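Local coordinates for protein endopolygalacturonase (PDB 1K5C) that probably hydrolyses alpha-1,4 links between galacturonosyl units within polygalacturonate chains, as a family 28 glycoside hydrolase, at residues 106-111 and 130-135; 153-158 and 167-172; 161-166 and 183-188; 211-216 and 241-246. All blocks are in the same frame, centred on the assembly; numbering follows the deposited sequence. Where two conformers were deposited one is given.

In the fold
Going from the N terminus, contact 1 comes first: 106-111 meets 130-135 after one full coil of the parallel beta-helix, closing a loop of 18 residues. Contact 2 is of another kind. It joins 153-158 to 167-172, two walls of the helix, through its interior. Before that loop is finished, 161-166 has already opened contact 3, which closes at 183-188, so contacts 2 and 3 cross and both use strand 162-170. Contact 4, 211-216 with 241-246, follows in series and spans the longest loop. Strand 130-139 lies beside 162-170, and 184-187 beside 207-221, so contacts 1, 3 and 4 are coil-to-coil steps along one wall, with contact 2 filling the core behind it.

Contact 1. Residues 106-111 and 130-135; sequences SGTYKK and HLTLDG
H130 begins the pairing with its carbonyl: H130 O takes the N-H of G107 at 3.1 Å, with S106 CB packed close by. H130 CB points away from 106-111, and the ring's NE2 is hydrogen-bonded to T163 on the next coil. L131 points into the interior. Its CG stands anti to the backbone N (chi1 179°), and CD1 reaches the Y109 ring, 3.7 Å from Y109 CE1. T132 is held through both its N-H and its C=O, T132 N giving to G107 O at 2.9 Å and T132 O accepting from Y109 N at 2.8 Å. A water bonded to T132 OG1 also donates to G107 O. Strands 108-110 and 130-134 run parallel, 8° apart, as neighbouring rungs of a right-handed parallel beta-helix, the fold of family 28. L133 follows L131 inward, and L133 CD1 lies 3.9 Å from Y109 CB, so the tyrosine is touched by both leucines. D134 N bonds to Y109 O at 2.8 Å, while D134 O receives K111 N at 3.1 Å. The D134 carboxylate, on the outer face with T132, is held by Q165 and N166. At G135 the regular pairing is broken, and G135 O sits 3.3 Å from K111 CA.

Contact 2. Residues 153-158 and 167-172; sequences DGFDVS and CIVKNQ
F155, C167 and V169 meet in the interior of the parallel beta-helix, where strand 155-158 on one wall and strand 168-170 on another send side chains into the same core. The F155 ring carries most of the contact through two adjacent atoms. CE2 packs on V169 CG2 at 3.6 Å, and CZ lies 3.7 Å from C167 SG. The sulfur is 4.8 Å from the ring centroid and 57° off its normal, an oblique sulfur-aromatic contact. F155 CG lies anti to its carbonyl carbon (chi1 -58°), beside the backbone N, and V169 CG1 is anti to its own N, leaving CG2 to meet the ring. The valine's other branch covers the backbone, V169 CG1 lying 3.9 Å from G154 CA. A side chain on G154 would run into V169 CG2, which fits glycine at this point. I164 and L133 also touch F155, so successive coils share its ring. An alanine in place of F155 would probably open a gap between the two walls, leaving C167 SG and V169 CG2 without the ring they pack on. Farther along, N171 ND2 comes within 3.8 Å of D153 CA, and its N-H groups go to the carbonyls of T152 and D174. D153 stands close to D173 and N151, two residues that bind galacturonate, so this end of the packing adjoins the substrate cleft.

Contact 3. Residues 161-166 and 183-188; sequences NVTIQN and NIRFEN. With NAG (2-acetamido-2-deoxy-beta-D-glucopyranose), chain C.
The N183 side chain crosses that of N161 at about a right angle, bringing its ND2 to the oxygen of the amide that carries the sugar, the two amide planes 67° apart. N183 CG is anti to the backbone N (chi1 179°), and ND2 donates to N161 OD1 at 3.0 Å. The donor lies in the carbonyl plane, on a lone pair of OD1, and the bond is nearly straight at 160°. N161 ND2 is spent on the glycan, bonded to NAG C1, so the N183 bond holds the opposite arm of the same amide. An alanine at N183 would probably leave N161 OD1 without this donor and the glycosylated amide freer to turn. Beyond the asparagines the chains settle into parallel pairing, one rung of the beta-helix on the next. R185 sits between two residues of strand 162-165, R185 N giving to V162 O at 2.9 Å and R185 O accepting from I164 N at 2.9 Å. I164 O then receives E187 N, and also the side chain of N189. Inside, I164 CG2 meets the F186 ring obliquely, 3.8 Å from F186 CD1. On the outer face R185 NH1 makes a salt bridge with E187 OE1 at 3.2 Å. The guanidinium offers this N-H in its own plane, but meets the oxygen from above the carboxylate plane. A water donating to both Q165 OE1 and E187 OE1 ties Q165 to E187 across the strands. At the far end a second water spans N166 OD1 and N188 O.

Contact 4. Residues 211-216 and 241-246; sequences VVIKGN and VTYDAN
K214 runs alongside D244, the two side chains pointing the same way. CB and CG pass over the backbone carbonyl, K214 CG lying 3.6 Å from D244 O. CD has reached the carboxyl group, with K214 CD 4.0 Å from D244 CG. CE lies near OD1, and a bend at the last torsion (chi4 35°) brings NZ to a salt bridge with D244 OD1 at 3.0 Å, a weak one as a hydrogen bond. D244 OD1 has a second partner in the backbone N-H of G283, one coil further on, and a water donates to D244 OD2. Underneath, strands 211-214 and 241-244 pair in parallel, 10° apart, as stacked rungs of the beta-helix wall. T242 binds the neighbouring strand through both its backbone groups, giving its N-H to V211 O and accepting from I213 N at T242 O. On the inner face I213 lies beside Y243, with I213 CB 3.7 Å from Y243 CD1; the tyrosine ring in turn stacks on F280. Where the strands end, N246 takes over with its side chain. N246 ND2 donates to I213 O at 3.0 Å from well above the carbonyl plane, while D244 N bonds to the same oxygen at 2.9 Å. N246 OD1 accepts the backbone N-H of N216 at 3.0 Å. The N216 and N246 side chains lie side by side, pointing the same way, at the turn, and F186 packs against N216 from the preceding coil.

Contact 1. Residues 106-111 and 130-135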
loop_
_atom_site.group_PDB
_atom_site.type_symbol
_atom_site.label_atom_id
_atom_site.label_comp_id
_atom_site.label_asym_id
_atom_site.label_seq_id
_atom_site.Cartn_x
_atom_site.Cartn_y
_atom_site.Cartn_z
ATOM N N SER A 106 -0.478 -11.102 -13.680
ATOM C CA SER A 106 0.976 -10.930 -13.683
ATOM C C SER A 106 1.358 -9.984 -14.825
ATOM O O SER A 106 0.574 -9.660 -15.702
ATOM C CB SER A 106 1.698 -12.272 -13.841
ATOM O OG SER A 106 1.187 -12.988 -15.001
ATOM N N GLY A 107 2.634 -9.587 -14.795
ATOM C CA GLY A 107 3.198 -8.700 -15.788
ATOM C C GLY A 107 3.892 -7.511 -15.159
ATOM O O GLY A 107 4.360 -7.582 -14.014
ATOM N N THR A 108 3.949 -6.425 -15.916
ATOM C CA THR A 108 4.667 -5.206 -15.549
ATOM C C THR A 108 3.806 -4.013 -15.909
ATOM O O THR A 108 3.386 -3.901 -17.067
ATOM C CB THR A 108 6.029 -5.106 -16.272
ATOM O OG1 THR A 108 6.790 -6.268 -15.951
ATOM C CG2 THR A 108 6.837 -3.913 -15.846
ATOM N N TYR A 109 3.539 -3.158 -14.932
ATOM C CA TYR A 109 2.694 -1.979 -15.056
ATOM C C TYR A 109 3.554 -0.766 -14.780
ATOM O O TYR A 109 4.137 -0.660 -13.689
ATOM C CB TYR A 109 1.520 -2.032 -14.035
ATOM C CG TYR A 109 0.490 -3.079 -14.445
ATOM C CD1 TYR A 109 0.718 -4.429 -14.370
ATOM C CD2 TYR A 109 -0.711 -2.633 -15.027
ATOM C CE1 TYR A 109 -0.236 -5.363 -14.814
ATOM C CE2 TYR A 109 -1.648 -3.553 -15.481
ATOM C CZ TYR A 109 -1.420 -4.912 -15.368
ATOM O OH TYR A 109 -2.368 -5.778 -15.835
ATOM N N LYS A 110 3.616 0.168 -15.754
ATOM C CA LYS A 110 4.558 1.291 -15.613
ATOM C C LYS A 110 3.926 2.632 -15.899
ATOM O O LYS A 110 3.112 2.800 -16.803
ATOM C CB LYS A 110 5.703 1.087 -16.675
ATOM C CG LYS A 110 6.444 -0.230 -16.553
ATOM C CD LYS A 110 7.143 -0.711 -17.812
ATOM C CE LYS A 110 6.086 -1.307 -18.849
ATOM N NZ LYS A 110 6.956 -1.832 -19.973
ATOM N N LYS A 111 4.402 3.640 -15.145
ATOM C CA LYS A 111 4.329 5.051 -15.568
ATOM C C LYS A 111 2.932 5.516 -15.867
ATOM O O LYS A 111 2.580 6.023 -16.931
ATOM C CB LYS A 111 5.263 5.282 -16.769
ATOM C CG LYS A 111 6.747 5.194 -16.386
ATOM C CD LYS A 111 7.168 6.424 -15.573
ATOM C CE LYS A 111 8.639 6.543 -15.342
ATOM N NZ LYS A 111 8.823 7.917 -14.736
ATOM N N HIS A 130 4.969 -13.393 -11.448
ATOM C CA HIS A 130 5.431 -12.140 -10.847
ATOM C C HIS A 130 4.652 -10.948 -11.407
ATOM O O HIS A 130 4.339 -10.870 -12.600
ATOM C CB HIS A 130 6.930 -11.951 -11.124
ATOM C CG HIS A 130 7.557 -11.062 -10.053
ATOM N ND1 HIS A 130 8.092 -11.673 -8.926
ATOM C CD2 HIS A 130 7.576 -9.815 -9.695
ATOM C CE1 HIS A 130 8.550 -10.842 -8.024
ATOM N NE2 HIS A 130 8.233 -9.650 -8.529
ATOM N N LEU A 131 4.350 -9.993 -10.522
ATOM C CA LEU A 131 3.663 -8.754 -10.870
ATOM C C LEU A 131 4.496 -7.580 -10.379
ATOM O O LEU A 131 4.780 -7.509 -9.170
ATOM C CB LEU A 131 2.247 -8.775 -10.261
ATOM C CG LEU A 131 1.429 -7.504 -10.542
ATOM C CD1 LEU A 131 1.127 -7.329 -12.037
ATOM C CD2 LEU A 131 0.107 -7.606 -9.793
ATOM N N THR A 132 4.866 -6.698 -11.301
ATOM C CA THR A 132 5.688 -5.543 -10.992
ATOM C C THR A 132 4.924 -4.286 -11.305
ATOM O O THR A 132 4.398 -4.137 -12.432
ATOM C CB THR A 132 6.994 -5.549 -11.808
ATOM O OG1 THR A 132 7.720 -6.736 -11.423
ATOM C CG2 THR A 132 7.865 -4.344 -11.502
ATOM N N LEU A 133 4.869 -3.368 -10.340
ATOM C CA LEU A 133 4.313 -2.019 -10.518
ATOM C C LEU A 133 5.501 -1.054 -10.393
ATOM O O LEU A 133 6.211 -1.089 -9.377
ATOM C CB LEU A 133 3.255 -1.696 -9.468
ATOM C CG LEU A 133 1.829 -2.203 -9.706
ATOM C CD1 LEU A 133 1.551 -3.472 -10.397
ATOM C CD2 LEU A 133 1.024 -2.096 -8.386
ATOM N N ASP A 134 5.731 -0.234 -11.421
ATOM C CA ASP A 134 6.983 0.526 -11.512
ATOM C C ASP A 134 6.692 1.930 -11.981
ATOM O O ASP A 134 6.152 2.124 -13.081
ATOM C CB ASP A 134 7.933 -0.244 -12.467
ATOM C CG ASP A 134 9.334 0.343 -12.551
ATOM O OD1 ASP A 134 9.554 1.488 -12.150
ATOM O OD2 ASP A 134 10.227 -0.434 -12.963
ATOM N N GLY A 135 7.010 2.923 -11.158
ATOM C CA GLY A 135 6.880 4.313 -11.616
ATOM C C GLY A 135 5.447 4.802 -11.647
ATOM O O GLY A 135 5.127 5.662 -12.465
HETATM O O HOH W 1 6.793 -8.751 -13.000
#

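Contact 2. Residues 153-158 and 167-172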
loop_
_atom_site.group_PDB
_atom_site.type_symbol
_atom_site.label_atom_id
_atom_site.label_comp_id
_atom_site.label_asym_id
_atom_site.label_seq_id
_atom_site.Cartn_x
_atom_site.Cartn_y
_atom_site.Cartn_z
ATOM N N ASP A 153 -5.365 4.722 0.873
ATOM C CA ASP A 153 -4.186 3.857 0.757
ATOM C C ASP A 153 -3.638 3.889 -0.668
ATOM O O ASP A 153 -4.375 3.804 -1.643
ATOM C CB ASP A 153 -4.544 2.384 1.036
ATOM C CG ASP A 153 -5.184 2.098 2.376
ATOM O OD1 ASP A 153 -5.772 3.004 3.005
ATOM O OD2 ASP A 153 -5.123 0.895 2.778
ATOM N N GLY A 154 -2.303 3.944 -0.783
ATOM C CA GLY A 154 -1.709 3.917 -2.125
ATOM C C GLY A 154 -1.866 2.546 -2.806
ATOM O O GLY A 154 -2.490 2.440 -3.878
ATOM N N PHE A 155 -1.287 1.551 -2.146
ATOM C CA PHE A 155 -1.309 0.171 -2.646
ATOM C C PHE A 155 -1.752 -0.741 -1.505
ATOM O O PHE A 155 -1.125 -0.729 -0.439
ATOM C CB PHE A 155 0.107 -0.295 -3.078
ATOM C CG PHE A 155 0.721 0.589 -4.138
ATOM C CD1 PHE A 155 0.485 0.345 -5.508
ATOM C CD2 PHE A 155 1.536 1.675 -3.786
ATOM C CE1 PHE A 155 1.055 1.179 -6.460
ATOM C CE2 PHE A 155 2.096 2.486 -4.742
ATOM C CZ PHE A 155 1.849 2.280 -6.084
ATOM N N ASP A 156 -2.803 -1.525 -1.745
ATOM C CA ASP A 156 -3.240 -2.595 -0.824
ATOM C C ASP A 156 -2.925 -3.916 -1.490
ATOM O O ASP A 156 -3.426 -4.189 -2.584
ATOM C CB ASP A 156 -4.741 -2.475 -0.543
ATOM C CG ASP A 156 -5.116 -1.236 0.242
ATOM O OD1 ASP A 156 -4.339 -0.973 1.250
ATOM O OD2 ASP A 156 -6.088 -0.556 -0.024
ATOM N N VAL A 157 -2.061 -4.713 -0.853
ATOM C CA VAL A 157 -1.558 -5.932 -1.475
ATOM C C VAL A 157 -2.008 -7.160 -0.726
ATOM O O VAL A 157 -1.693 -7.329 0.451
ATOM C CB VAL A 157 -0.004 -5.897 -1.551
ATOM C CG1 VAL A 157 0.516 -7.157 -2.246
ATOM C CG2 VAL A 157 0.473 -4.625 -2.271
ATOM N N SER A 158 -2.709 -8.046 -1.445
ATOM C CA SER A 158 -3.056 -9.421 -0.992
ATOM C C SER A 158 -2.669 -10.340 -2.146
ATOM O O SER A 158 -3.492 -10.592 -3.035
ATOM C CB SER A 158 -4.504 -9.550 -0.580
ATOM O OG SER A 158 -4.779 -8.804 0.615
ATOM N N CYS A 167 7.768 4.139 -7.166
ATOM C CA CYS A 167 6.444 4.773 -7.109
ATOM C C CYS A 167 6.461 5.961 -6.159
ATOM O O CYS A 167 7.390 6.134 -5.327
ATOM C CB CYS A 167 5.412 3.733 -6.675
ATOM S SG CYS A 167 5.133 2.414 -7.888
ATOM N N ILE A 168 5.415 6.780 -6.269
ATOM C CA ILE A 168 5.249 7.985 -5.457
ATOM C C ILE A 168 3.818 7.978 -4.923
ATOM O O ILE A 168 2.895 7.798 -5.712
ATOM C CB ILE A 168 5.497 9.262 -6.283
ATOM C CG1 ILE A 168 6.947 9.286 -6.784
ATOM C CG2 ILE A 168 5.108 10.501 -5.515
ATOM C CD1 ILE A 168 7.239 10.378 -7.791
ATOM N N VAL A 169 3.643 8.134 -3.619
ATOM C CA VAL A 169 2.307 8.193 -3.031
ATOM C C VAL A 169 2.192 9.414 -2.131
ATOM O O VAL A 169 2.962 9.565 -1.176
ATOM C CB VAL A 169 2.000 6.904 -2.177
ATOM C CG1 VAL A 169 0.628 7.045 -1.551
ATOM C CG2 VAL A 169 2.146 5.657 -3.035
ATOM N N LYS A 170 1.212 10.262 -2.427
ATOM C CA LYS A 170 0.873 11.450 -1.635
ATOM C C LYS A 170 -0.578 11.232 -1.179
ATOM O O LYS A 170 -1.499 11.268 -2.003
ATOM C CB LYS A 170 0.951 12.718 -2.493
ATOM C CG LYS A 170 2.366 12.935 -3.094
ATOM C CD LYS A 170 2.361 14.151 -4.017
ATOM C CE LYS A 170 3.790 14.385 -4.571
ATOM N NZ LYS A 170 3.675 15.436 -5.637
ATOM N N ASN A 171 -0.777 10.959 0.111
ATOM C CA ASN A 171 -2.107 10.514 0.522
ATOM C C ASN A 171 -2.331 10.781 2.006
ATOM O O ASN A 171 -1.646 11.622 2.590
ATOM C CB ASN A 171 -2.326 9.026 0.139
ATOM C CG ASN A 171 -1.500 8.132 1.022
ATOM O OD1 ASN A 171 -0.551 8.602 1.682
ATOM N ND2 ASN A 171 -1.805 6.830 1.024
ATOM N N GLN A 172 -3.359 10.099 2.564
ATOM C CA GLN A 172 -3.803 10.322 3.937
ATOM C C GLN A 172 -3.878 9.011 4.720
ATOM O O GLN A 172 -4.455 8.985 5.815
ATOM C CB GLN A 172 -5.157 11.050 4.036
ATOM C CG GLN A 172 -5.157 12.410 3.383
ATOM C CD GLN A 172 -5.172 12.388 1.875
ATOM O OE1 GLN A 172 -4.413 13.227 1.228
ATOM N NE2 GLN A 172 -5.969 11.592 1.258
#

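Contact 3. Residues 161-166 and 183-188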
loop_
_atom_site.group_PDB
_atom_site.type_symbol
_atom_site.label_atom_id
_atom_site.label_comp_id
_atom_site.label_asym_id
_atom_site.label_seq_id
_atom_site.Cartn_x
_atom_site.Cartn_y
_atom_site.Cartn_z
ATOM N N ASN A 161 4.420 -12.728 -4.781
ATOM C CA ASN A 161 5.309 -12.466 -5.908
ATOM C C ASN A 161 5.078 -11.110 -6.563
ATOM O O ASN A 161 4.948 -10.981 -7.771
ATOM C CB ASN A 161 5.166 -13.595 -6.976
ATOM C CG ASN A 161 5.339 -14.958 -6.350
ATOM O OD1 ASN A 161 6.247 -15.216 -5.551
ATOM N ND2 ASN A 161 4.442 -15.866 -6.780
ATOM N N VAL A 162 5.066 -10.073 -5.712
ATOM C CA VAL A 162 4.837 -8.687 -6.139
ATOM C C VAL A 162 6.062 -7.831 -5.881
ATOM O O VAL A 162 6.684 -7.933 -4.803
ATOM C CB VAL A 162 3.623 -8.130 -5.344
ATOM C CG1 VAL A 162 3.511 -6.603 -5.517
ATOM C CG2 VAL A 162 2.351 -8.814 -5.781
ATOM N N THR A 163 6.377 -6.947 -6.838
ATOM C CA THR A 163 7.359 -5.913 -6.642
ATOM C C THR A 163 6.711 -4.567 -6.966
ATOM O O THR A 163 6.118 -4.441 -8.047
ATOM C CB THR A 163 8.592 -6.129 -7.556
ATOM O OG1 THR A 163 9.150 -7.375 -7.147
ATOM C CG2 THR A 163 9.611 -4.975 -7.427
ATOM N N ILE A 164 6.827 -3.595 -6.059
ATOM C CA ILE A 164 6.359 -2.245 -6.271
ATOM C C ILE A 164 7.579 -1.347 -6.085
ATOM O O ILE A 164 8.178 -1.358 -4.980
ATOM C CB ILE A 164 5.215 -1.889 -5.284
ATOM C CG1 ILE A 164 3.997 -2.786 -5.600
ATOM C CG2 ILE A 164 4.894 -0.401 -5.338
ATOM C CD1 ILE A 164 2.932 -2.784 -4.520
ATOM N N GLN A 165 7.969 -0.642 -7.154
ATOM C CA GLN A 165 9.253 0.084 -7.108
ATOM C C GLN A 165 9.094 1.400 -7.843
ATOM O O GLN A 165 8.304 1.535 -8.807
ATOM C CB GLN A 165 10.395 -0.730 -7.695
ATOM C CG GLN A 165 10.176 -1.157 -9.158
ATOM C CD GLN A 165 11.276 -2.099 -9.665
ATOM O OE1 GLN A 165 11.877 -2.822 -8.912
ATOM N NE2 GLN A 165 11.462 -2.071 -11.000
ATOM N N ASN A 166 9.913 2.393 -7.408
ATOM C CA ASN A 166 9.986 3.671 -8.111
ATOM C C ASN A 166 8.627 4.400 -8.131
ATOM O O ASN A 166 8.415 5.255 -9.004
ATOM C CB ASN A 166 10.523 3.575 -9.561
ATOM C CG ASN A 166 11.825 2.817 -9.589
ATOM O OD1 ASN A 166 12.721 3.046 -8.785
ATOM N ND2 ASN A 166 11.945 1.890 -10.539
ATOM N N ASN A 183 6.556 -13.100 -0.557
ATOM C CA ASN A 183 7.547 -12.643 -1.546
ATOM C C ASN A 183 7.071 -11.311 -2.158
ATOM O O ASN A 183 6.664 -11.248 -3.331
ATOM C CB ASN A 183 7.800 -13.701 -2.627
ATOM C CG ASN A 183 8.813 -13.174 -3.649
ATOM O OD1 ASN A 183 9.654 -12.302 -3.355
ATOM N ND2 ASN A 183 8.693 -13.690 -4.870
ATOM N N ILE A 184 7.130 -10.304 -1.342
ATOM C CA ILE A 184 6.670 -8.960 -1.684
ATOM C C ILE A 184 7.814 -7.974 -1.418
ATOM O O ILE A 184 8.357 -7.951 -0.320
ATOM C CB ILE A 184 5.390 -8.583 -0.889
ATOM C CG1 ILE A 184 4.260 -9.578 -1.202
ATOM C CG2 ILE A 184 4.977 -7.132 -1.207
ATOM C CD1 ILE A 184 3.230 -9.657 -0.132
ATOM N N ARG A 185 8.120 -7.186 -2.450
ATOM C CA ARG A 185 9.235 -6.249 -2.403
ATOM C C ARG A 185 8.695 -4.836 -2.671
ATOM O O ARG A 185 7.987 -4.637 -3.654
ATOM C CB ARG A 185 10.292 -6.627 -3.427
ATOM C CG ARG A 185 11.520 -5.724 -3.383
ATOM C CD ARG A 185 12.501 -6.214 -4.462
ATOM N NE ARG A 185 13.369 -6.972 -3.739
ATOM C CZ ARG A 185 14.578 -6.879 -3.197
ATOM N NH1 ARG A 185 15.441 -5.917 -3.190
ATOM N NH2 ARG A 185 14.707 -8.041 -2.620
ATOM N N PHE A 186 9.018 -3.899 -1.779
ATOM C CA PHE A 186 8.595 -2.495 -1.885
ATOM C C PHE A 186 9.927 -1.697 -1.878
ATOM O O PHE A 186 10.541 -1.580 -0.797
ATOM C CB PHE A 186 7.678 -2.136 -0.747
ATOM C CG PHE A 186 7.060 -0.742 -0.816
ATOM C CD1 PHE A 186 6.024 -0.509 -1.724
ATOM C CD2 PHE A 186 7.484 0.282 0.017
ATOM C CE1 PHE A 186 5.430 0.772 -1.772
ATOM C CE2 PHE A 186 6.894 1.546 -0.035
ATOM C CZ PHE A 186 5.860 1.782 -0.921
ATOM N N GLU A 187 10.383 -1.244 -3.045
ATOM C CA GLU A 187 11.733 -0.718 -3.167
ATOM C C GLU A 187 11.759 0.636 -3.901
ATOM O O GLU A 187 11.159 0.823 -4.958
ATOM C CB GLU A 187 12.640 -1.722 -3.918
ATOM C CG GLU A 187 14.083 -1.254 -4.017
ATOM C CD GLU A 187 15.067 -2.355 -4.367
ATOM O OE1 GLU A 187 14.683 -3.381 -4.939
ATOM O OE2 GLU A 187 16.279 -2.142 -4.087
ATOM N N ASN A 188 12.534 1.572 -3.324
ATOM C CA ASN A 188 12.832 2.859 -3.993
ATOM C C ASN A 188 11.565 3.638 -4.295
ATOM O O ASN A 188 11.457 4.295 -5.351
ATOM C CB ASN A 188 13.684 2.643 -5.249
ATOM C CG ASN A 188 15.066 2.099 -4.948
ATOM O OD1 ASN A 188 15.513 2.056 -3.786
ATOM N ND2 ASN A 188 15.765 1.618 -5.948
HETATM C C1 NAG C . 4.335 -17.275 -6.533
HETATM C C2 NAG C . 5.704 -17.985 -6.945
HETATM C C3 NAG C . 5.494 -19.511 -6.619
HETATM C C4 NAG C . 5.169 -19.731 -5.151
HETATM C C5 NAG C . 3.840 -18.909 -4.853
HETATM C C6 NAG C . 3.708 -18.949 -3.338
HETATM C C7 NAG C . 6.646 -17.064 -9.012
HETATM C C8 NAG C . 6.624 -17.020 -10.456
HETATM N N2 NAG C . 5.797 -17.885 -8.395
HETATM O O3 NAG C . 6.694 -20.235 -6.991
HETATM O O4 NAG C . 4.756 -21.095 -4.857
HETATM O O5 NAG C . 4.248 -17.511 -5.112
HETATM O O6 NAG C . 4.593 -17.901 -2.977
HETATM O O7 NAG C . 7.399 -16.423 -8.369
HETATM O O HOH W 2 12.713 -3.980 -6.719
HETATM O O HOH W 3 13.275 5.620 -7.671
#

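Contact 4. Residues 211-216 and 241-246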
loop_
_atom_site.group_PDB
_atom_site.type_symbol
_atom_site.label_atom_id
_atom_site.label_comp_id
_atom_site.label_asym_id
_atom_site.label_seq_id
_atom_site.Cartn_x
_atom_site.Cartn_y
_atom_site.Cartn_z
ATOM N N VAL A 211 9.022 -10.392 3.075
ATOM C CA VAL A 211 8.801 -8.991 2.647
ATOM C C VAL A 211 10.148 -8.293 2.744
ATOM O O VAL A 211 10.857 -8.385 3.749
ATOM C CB VAL A 211 7.771 -8.315 3.555
ATOM C CG1 VAL A 211 7.701 -6.817 3.258
ATOM C CG2 VAL A 211 6.389 -8.947 3.427
ATOM N N VAL A 212 10.473 -7.534 1.688
ATOM C CA VAL A 212 11.652 -6.645 1.683
ATOM C C VAL A 212 11.158 -5.223 1.441
ATOM O O VAL A 212 10.499 -4.947 0.431
ATOM C CB VAL A 212 12.664 -7.076 0.599
ATOM C CG1 VAL A 212 13.767 -6.039 0.493
ATOM C CG2 VAL A 212 13.247 -8.456 0.963
ATOM N N ILE A 213 11.478 -4.341 2.385
ATOM C CA ILE A 213 11.133 -2.917 2.343
ATOM C C ILE A 213 12.467 -2.173 2.240
ATOM O O ILE A 213 13.179 -2.064 3.268
ATOM C CB ILE A 213 10.315 -2.522 3.593
ATOM C CG1 ILE A 213 9.070 -3.296 3.730
ATOM C CG2 ILE A 213 10.089 -1.010 3.635
ATOM C CD1 ILE A 213 8.060 -3.203 2.751
ATOM N N LYS A 214 12.831 -1.747 1.036
ATOM C CA LYS A 214 14.227 -1.329 0.796
ATOM C C LYS A 214 14.278 0.000 0.036
ATOM O O LYS A 214 13.631 0.168 -0.988
ATOM C CB LYS A 214 14.976 -2.382 -0.008
ATOM C CG LYS A 214 16.441 -2.066 -0.284
ATOM C CD LYS A 214 17.180 -3.264 -0.864
ATOM C CE LYS A 214 18.672 -2.995 -1.171
ATOM N NZ LYS A 214 19.500 -2.077 -0.270
ATOM N N GLY A 215 15.130 0.934 0.539
ATOM C CA GLY A 215 15.456 2.095 -0.296
ATOM C C GLY A 215 14.373 3.141 -0.397
ATOM O O GLY A 215 14.456 4.007 -1.281
ATOM N N ASN A 216 13.357 3.095 0.486
ATOM C CA ASN A 216 12.252 4.038 0.384
ATOM C C ASN A 216 12.500 5.297 1.188
ATOM O O ASN A 216 13.244 5.318 2.163
ATOM C CB ASN A 216 10.953 3.340 0.926
ATOM C CG ASN A 216 10.695 2.055 0.199
ATOM O OD1 ASN A 216 10.937 0.928 0.827
ATOM N ND2 ASN A 216 10.260 2.077 -0.986
ATOM N N VAL A 241 10.578 -10.309 7.575
ATOM C CA VAL A 241 10.482 -8.945 7.097
ATOM C C VAL A 241 11.828 -8.287 7.243
ATOM O O VAL A 241 12.420 -8.338 8.322
ATOM C CB VAL A 241 9.415 -8.161 7.915
ATOM C CG1 VAL A 241 9.318 -6.708 7.382
ATOM C CG2 VAL A 241 8.047 -8.868 7.889
ATOM N N THR A 242 12.310 -7.684 6.163
ATOM C CA THR A 242 13.602 -6.964 6.198
ATOM C C THR A 242 13.393 -5.521 5.771
ATOM O O THR A 242 12.947 -5.286 4.644
ATOM C CB THR A 242 14.620 -7.654 5.267
ATOM O OG1 THR A 242 14.721 -9.027 5.630
ATOM C CG2 THR A 242 15.983 -6.971 5.372
ATOM N N TYR A 243 13.754 -4.625 6.648
ATOM C CA TYR A 243 13.818 -3.182 6.357
ATOM C C TYR A 243 15.285 -2.830 6.098
ATOM O O TYR A 243 16.149 -3.122 6.931
ATOM C CB TYR A 243 13.320 -2.371 7.578
ATOM C CG TYR A 243 11.887 -2.625 7.926
ATOM C CD1 TYR A 243 10.851 -2.008 7.252
ATOM C CD2 TYR A 243 11.551 -3.515 8.950
ATOM C CE1 TYR A 243 9.515 -2.232 7.563
ATOM C CE2 TYR A 243 10.224 -3.752 9.297
ATOM C CZ TYR A 243 9.220 -3.100 8.608
ATOM O OH TYR A 243 7.914 -3.390 8.951
ATOM N N ASP A 244 15.539 -2.218 4.937
ATOM C CA ASP A 244 16.926 -1.986 4.468
ATOM C C ASP A 244 16.953 -0.641 3.796
ATOM O O ASP A 244 16.165 -0.395 2.878
ATOM C CB ASP A 244 17.233 -3.144 3.532
ATOM C CG ASP A 244 18.610 -3.179 2.920
ATOM O OD1 ASP A 244 19.216 -2.113 2.699
ATOM O OD2 ASP A 244 19.060 -4.363 2.685
ATOM N N ALA A 245 17.814 0.305 4.264
ATOM C CA ALA A 245 18.114 1.510 3.449
ATOM C C ALA A 245 16.916 2.433 3.325
ATOM O O ALA A 245 16.803 3.114 2.291
ATOM C CB ALA A 245 18.644 1.130 2.061
ATOM N N ASN A 246 16.060 2.566 4.352
ATOM C CA ASN A 246 14.954 3.521 4.277
ATOM C C ASN A 246 15.315 4.816 4.982
ATOM O O ASN A 246 15.964 4.816 6.040
ATOM C CB ASN A 246 13.689 2.911 4.899
ATOM C CG ASN A 246 13.313 1.610 4.192
ATOM O OD1 ASN A 246 12.830 1.613 3.052
ATOM N ND2 ASN A 246 13.570 0.475 4.859
HETATM O O HOH W 4 12.734 -10.512 4.132
HETATM O O HOH W 5 21.076 -4.912 1.022
HETATM O O HOH W 6 16.647 5.765 1.660
#